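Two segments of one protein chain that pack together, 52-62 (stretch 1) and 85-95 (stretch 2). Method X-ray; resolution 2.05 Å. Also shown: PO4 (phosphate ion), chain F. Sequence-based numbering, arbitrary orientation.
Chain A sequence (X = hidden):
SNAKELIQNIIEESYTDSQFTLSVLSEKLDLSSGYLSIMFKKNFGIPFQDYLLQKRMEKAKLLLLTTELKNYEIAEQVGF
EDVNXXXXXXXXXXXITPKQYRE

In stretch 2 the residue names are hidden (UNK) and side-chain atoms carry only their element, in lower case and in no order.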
# COMPACT_ATOMS: atom_id res chain seq x y z
N LEU A 52 9.56 4.63 0.80
CA LEU A 52 9.01 4.71 -0.55
C LEU A 52 7.92 5.79 -0.60
O LEU A 52 7.89 6.60 -1.51
CB LEU A 52 8.44 3.35 -0.97
CG LEU A 52 7.68 3.36 -2.31
CD1 LEU A 52 8.51 3.91 -3.47
CD2 LEU A 52 7.14 1.96 -2.63
N LEU A 53 7.05 5.80 0.40
CA LEU A 53 6.02 6.82 0.50
C LEU A 53 6.64 8.22 0.52
O LEU A 53 6.21 9.11 -0.21
CB LEU A 53 5.15 6.58 1.74
CG LEU A 53 4.10 7.68 1.96
CD1 LEU A 53 3.13 7.71 0.78
CD2 LEU A 53 3.35 7.46 3.27
N GLN A 54 7.69 8.40 1.31
CA GLN A 54 8.34 9.71 1.38
C GLN A 54 8.89 10.19 0.03
O GLN A 54 8.74 11.35 -0.32
CB GLN A 54 9.47 9.71 2.40
CG GLN A 54 10.32 10.95 2.35
CD GLN A 54 11.34 10.98 3.45
OE1 GLN A 54 11.58 9.97 4.12
NE2 GLN A 54 11.96 12.14 3.67
N LYS A 55 9.52 9.30 -0.73
CA LYS A 55 10.00 9.69 -2.06
C LYS A 55 8.86 10.16 -2.96
O LYS A 55 8.99 11.14 -3.69
CB LYS A 55 10.79 8.55 -2.70
CG LYS A 55 12.05 8.19 -1.94
CD LYS A 55 13.22 9.07 -2.36
CE LYS A 55 13.61 8.76 -3.80
NZ LYS A 55 14.98 9.21 -4.13
N ARG A 56 7.75 9.44 -2.92
CA ARG A 56 6.58 9.79 -3.72
C ARG A 56 5.92 11.11 -3.29
O ARG A 56 5.52 11.91 -4.15
CB ARG A 56 5.57 8.65 -3.70
CG ARG A 56 6.14 7.35 -4.29
CD ARG A 56 5.18 6.18 -4.18
NE ARG A 56 5.47 5.18 -5.22
CZ ARG A 56 5.03 3.93 -5.19
NH1 ARG A 56 4.27 3.50 -4.18
NH2 ARG A 56 5.34 3.11 -6.18
N MSE A 57 5.80 11.34 -1.99
CA MSE A 57 5.23 12.59 -1.48
C MSE A 57 6.11 13.80 -1.81
O MSE A 57 5.62 14.88 -2.16
CB MSE A 57 5.01 12.50 0.04
CG MSE A 57 3.95 11.49 0.49
SE MSE A 57 2.19 11.74 -0.35
CE MSE A 57 2.36 10.70 -1.99
N GLU A 58 7.42 13.63 -1.68
CA GLU A 58 8.33 14.71 -2.01
C GLU A 58 8.23 15.07 -3.49
O GLU A 58 8.23 16.25 -3.83
CB GLU A 58 9.76 14.37 -1.58
CG GLU A 58 9.89 14.39 -0.05
CD GLU A 58 11.22 13.85 0.49
OE1 GLU A 58 12.00 13.23 -0.26
OE2 GLU A 58 11.48 14.05 1.70
N LYS A 59 8.10 14.07 -4.36
CA LYS A 59 7.91 14.34 -5.78
C LYS A 59 6.53 14.98 -6.02
O LYS A 59 6.40 15.89 -6.83
CB LYS A 59 8.06 13.05 -6.60
CG LYS A 59 7.96 13.22 -8.11
CD LYS A 59 8.92 14.28 -8.63
CE LYS A 59 9.14 14.16 -10.14
NZ LYS A 59 10.11 15.16 -10.66
N ALA A 60 5.52 14.54 -5.28
CA ALA A 60 4.19 15.12 -5.42
C ALA A 60 4.24 16.61 -5.08
O ALA A 60 3.71 17.45 -5.80
CB ALA A 60 3.20 14.41 -4.53
N LYS A 61 4.91 16.92 -3.97
CA LYS A 61 5.12 18.30 -3.56
C LYS A 61 5.75 19.12 -4.68
O LYS A 61 5.27 20.20 -5.02
CB LYS A 61 6.03 18.34 -2.32
CG LYS A 61 6.43 19.75 -1.90
CD LYS A 61 7.32 19.75 -0.66
CE LYS A 61 8.06 21.07 -0.50
NZ LYS A 61 8.84 21.10 0.77
N LEU A 62 6.82 18.59 -5.26
CA LEU A 62 7.52 19.27 -6.33
C LEU A 62 6.59 19.58 -7.51
O LEU A 62 6.53 20.71 -7.99
CB LEU A 62 8.73 18.43 -6.77
CG LEU A 62 9.60 18.94 -7.92
CD1 LEU A 62 10.03 20.39 -7.69
CD2 LEU A 62 10.82 18.04 -8.13
N UNK A 85 -6.74 7.59 -3.39
CA UNK A 85 -5.81 7.01 -2.43
C UNK A 85 -4.58 7.90 -2.30
O UNK A 85 -4.12 8.18 -1.20
c UNK A 85 -3.53 3.41 0.39
c UNK A 85 -5.41 5.58 -2.83
c UNK A 85 -3.43 4.39 -1.79
o UNK A 85 -2.91 2.71 1.41
c UNK A 85 -4.75 4.82 -1.69
c UNK A 85 -5.45 4.53 -0.51
c UNK A 85 -2.82 3.69 -0.76
c UNK A 85 -4.85 3.84 0.53
N UNK A 86 -4.05 8.36 -3.43
CA UNK A 86 -3.01 9.39 -3.43
C UNK A 86 -3.37 10.60 -2.55
O UNK A 86 -2.58 11.04 -1.74
c UNK A 86 -2.71 9.88 -4.86
c UNK A 86 -0.62 11.27 -4.46
c UNK A 86 -2.56 12.35 -5.34
c UNK A 86 0.07 12.48 -4.48
c UNK A 86 -1.95 11.20 -4.89
c UNK A 86 -0.56 13.63 -4.95
c UNK A 86 -1.87 13.56 -5.38
N UNK A 87 -4.58 11.12 -2.72
CA UNK A 87 -5.01 12.27 -1.92
C UNK A 87 -5.02 11.95 -0.42
O UNK A 87 -4.58 12.76 0.40
c UNK A 87 -6.39 12.78 -2.38
c UNK A 87 -6.27 13.58 -3.69
c UNK A 87 -7.61 13.71 -4.45
c UNK A 87 -7.04 13.64 -1.31
N UNK A 88 -5.50 10.75 -0.05
CA UNK A 88 -5.52 10.36 1.35
C UNK A 88 -4.11 10.21 1.94
O UNK A 88 -3.89 10.57 3.10
c UNK A 88 -7.70 9.14 0.98
c UNK A 88 -6.31 9.06 1.61
o UNK A 88 -5.60 7.94 1.08
N UNK A 89 -3.17 9.67 1.17
CA UNK A 89 -1.80 9.54 1.67
C UNK A 89 -1.16 10.92 1.81
O UNK A 89 -0.49 11.20 2.80
c UNK A 89 -0.96 5.06 2.21
c UNK A 89 -1.27 7.14 0.82
c UNK A 89 -0.94 8.64 0.75
c UNK A 89 -0.95 6.58 2.20
n UNK A 89 -0.88 4.54 3.61
N UNK A 90 -1.36 11.78 0.81
CA UNK A 90 -0.80 13.12 0.81
C UNK A 90 -1.31 13.88 2.03
O UNK A 90 -0.54 14.56 2.73
c UNK A 90 1.29 16.52 -1.60
c UNK A 90 -0.49 15.19 -0.63
c UNK A 90 -1.20 13.87 -0.47
c UNK A 90 -0.30 17.54 -0.13
c UNK A 90 -0.95 16.32 0.03
c UNK A 90 0.63 15.29 -1.45
c UNK A 90 0.82 17.64 -0.94
N UNK A 91 -2.61 13.78 2.29
CA UNK A 91 -3.19 14.50 3.40
C UNK A 91 -2.66 13.97 4.74
O UNK A 91 -2.50 14.72 5.69
c UNK A 91 -5.34 15.26 4.51
c UNK A 91 -6.83 15.43 4.38
n UNK A 91 -8.85 16.27 5.59
c UNK A 91 -4.72 14.43 3.38
c UNK A 91 -7.37 16.26 5.54
N UNK A 92 -2.40 12.68 4.83
CA UNK A 92 -1.84 12.15 6.07
C UNK A 92 -0.39 12.61 6.22
O UNK A 92 0.07 12.88 7.34
c UNK A 92 -4.57 7.95 6.83
c UNK A 92 -1.91 10.63 6.10
n UNK A 92 -4.91 7.59 5.43
c UNK A 92 -3.23 8.66 6.91
c UNK A 92 -3.31 10.09 6.39
N UNK A 93 0.32 12.71 5.10
CA UNK A 93 1.73 13.09 5.13
C UNK A 93 1.93 14.60 5.39
O UNK A 93 2.74 15.01 6.24
c UNK A 93 2.43 12.63 3.83
c UNK A 93 4.70 11.59 4.30
c UNK A 93 6.09 11.64 4.34
c UNK A 93 3.94 12.69 3.89
c UNK A 93 4.62 13.85 3.54
c UNK A 93 6.73 12.81 3.98
o UNK A 93 8.11 12.90 4.02
c UNK A 93 5.99 13.92 3.58
N UNK A 94 1.17 15.43 4.69
CA UNK A 94 1.35 16.87 4.80
C UNK A 94 0.27 17.57 5.65
O UNK A 94 0.33 18.78 5.87
c UNK A 94 2.67 16.35 1.52
c UNK A 94 1.42 17.49 3.40
c UNK A 94 2.70 17.16 2.65
c UNK A 94 3.84 16.05 0.82
c UNK A 94 5.05 16.57 1.25
c UNK A 94 3.93 17.66 3.08
o UNK A 94 6.21 16.27 0.56
c UNK A 94 5.11 17.38 2.39
N UNK A 95 -0.71 16.79 6.11
CA UNK A 95 -1.81 17.30 6.91
C UNK A 95 -2.81 18.20 6.16
O UNK A 95 -3.80 18.65 6.74
n UNK A 95 0.66 16.85 11.22
c UNK A 95 -1.28 17.98 8.18
c UNK A 95 0.06 17.66 10.36
o UNK A 95 -0.16 18.85 10.61
c UNK A 95 -0.36 17.04 9.02
P PO4 F . -0.09 1.08 2.38
O1 PO4 F . 1.41 1.24 2.37
O2 PO4 F . -0.47 -0.34 2.67
O3 PO4 F . -0.66 1.99 3.44
O4 PO4 F . -0.63 1.47 1.02
O HOH W 1 9.48 15.09 3.23

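Position 85 carries one carbon followed by a six-carbon ring bearing a single oxygen. It stays clear of stretch 1, and its oxygen lies 2.6 Å from O4 of the phosphate ion. A hydroxylated ring of this kind is Tyr85, whose OH donates a hydrogen bond to that O4.

Position 86 has one carbon and a six-carbon ring without a heteroatom. The edge of the ring meets the methyl groups of Met57, a selenomethionine, and Ala60. This is Phe86; its CE1 lies 3.8 Å from Met57 CE and 3.7 Å from Ala60 CB.

Position 87 shows four carbons, forked at the first, with one arm two carbons long. The CA-to-CB bond points away from stretch 1, and nothing there is touched. The branching identifies Ile87.

At position 88 one carbon carries an oxygen and a second carbon, again without contact. The residue is Thr88, and its OG1 turns back along the helix to donate a hydrogen bond to Tyr85 O at 2.7 Å.

Position 89 bears four carbons in a row ending in nitrogen. CB approaches Leu53 CD1 at 4.2 Å, while the chain end leads away from stretch 1. It is Lys89, and its NZ donates a hydrogen bond to O3 of the phosphate at 2.6 Å.

Position 90 is again one carbon and an unsubstituted six-carbon ring. Its CA lies 3.5 Å from Met57 SE, and the ring edge faces Ala60. The residue is Phe90, with CE1 4.1 Å from Ala60 CB.

Positions 91 and 92 each have four carbons in a row ending in nitrogen, and neither reaches stretch 1. They are Lys91, fully extended with all four chi angles t, and Lys92, which bends to p at chi4.

Position 93 has one carbon and a six-carbon ring bearing an oxygen, and Met57 lies over one ring face. This is Tyr93. Met57 CB sits 3.9 Å from the centroid of its ring, a CH-pi contact, and a water bridges Tyr93 OH and Glu58 OE2, 2.7 Å from each.

Position 94 repeats that composition, but here the oxygen approaches the backbone of stretch 1, 3.1 Å from Met57 O. It is Tyr94; any hydrogen bond from OH to that carbonyl oxygen is weak. The same OH lies 3.6 Å from Lys61 CB.

Position 95 has three carbons, the third carrying one oxygen and one nitrogen, and lies beyond reach of stretch 1. The terminal amide fits Gln95, whose positive phi marks the departure from the helix.

The two helices cross almost at right angles, at 94°, so the contact centres on a single knob. Met57 fills a hole formed by Phe86, Phe90, Tyr93 and Tyr94, with Leu53 and Ala60 extending the apolar packing along its own helix. Toward solvent, Gln54 NE2 donates a hydrogen bond to Glu58 OE2 at 2.8 Å, joining Gln54 to the water-mediated link with Tyr93.

Stretch 2 85-95: YFITKFKKYYQ
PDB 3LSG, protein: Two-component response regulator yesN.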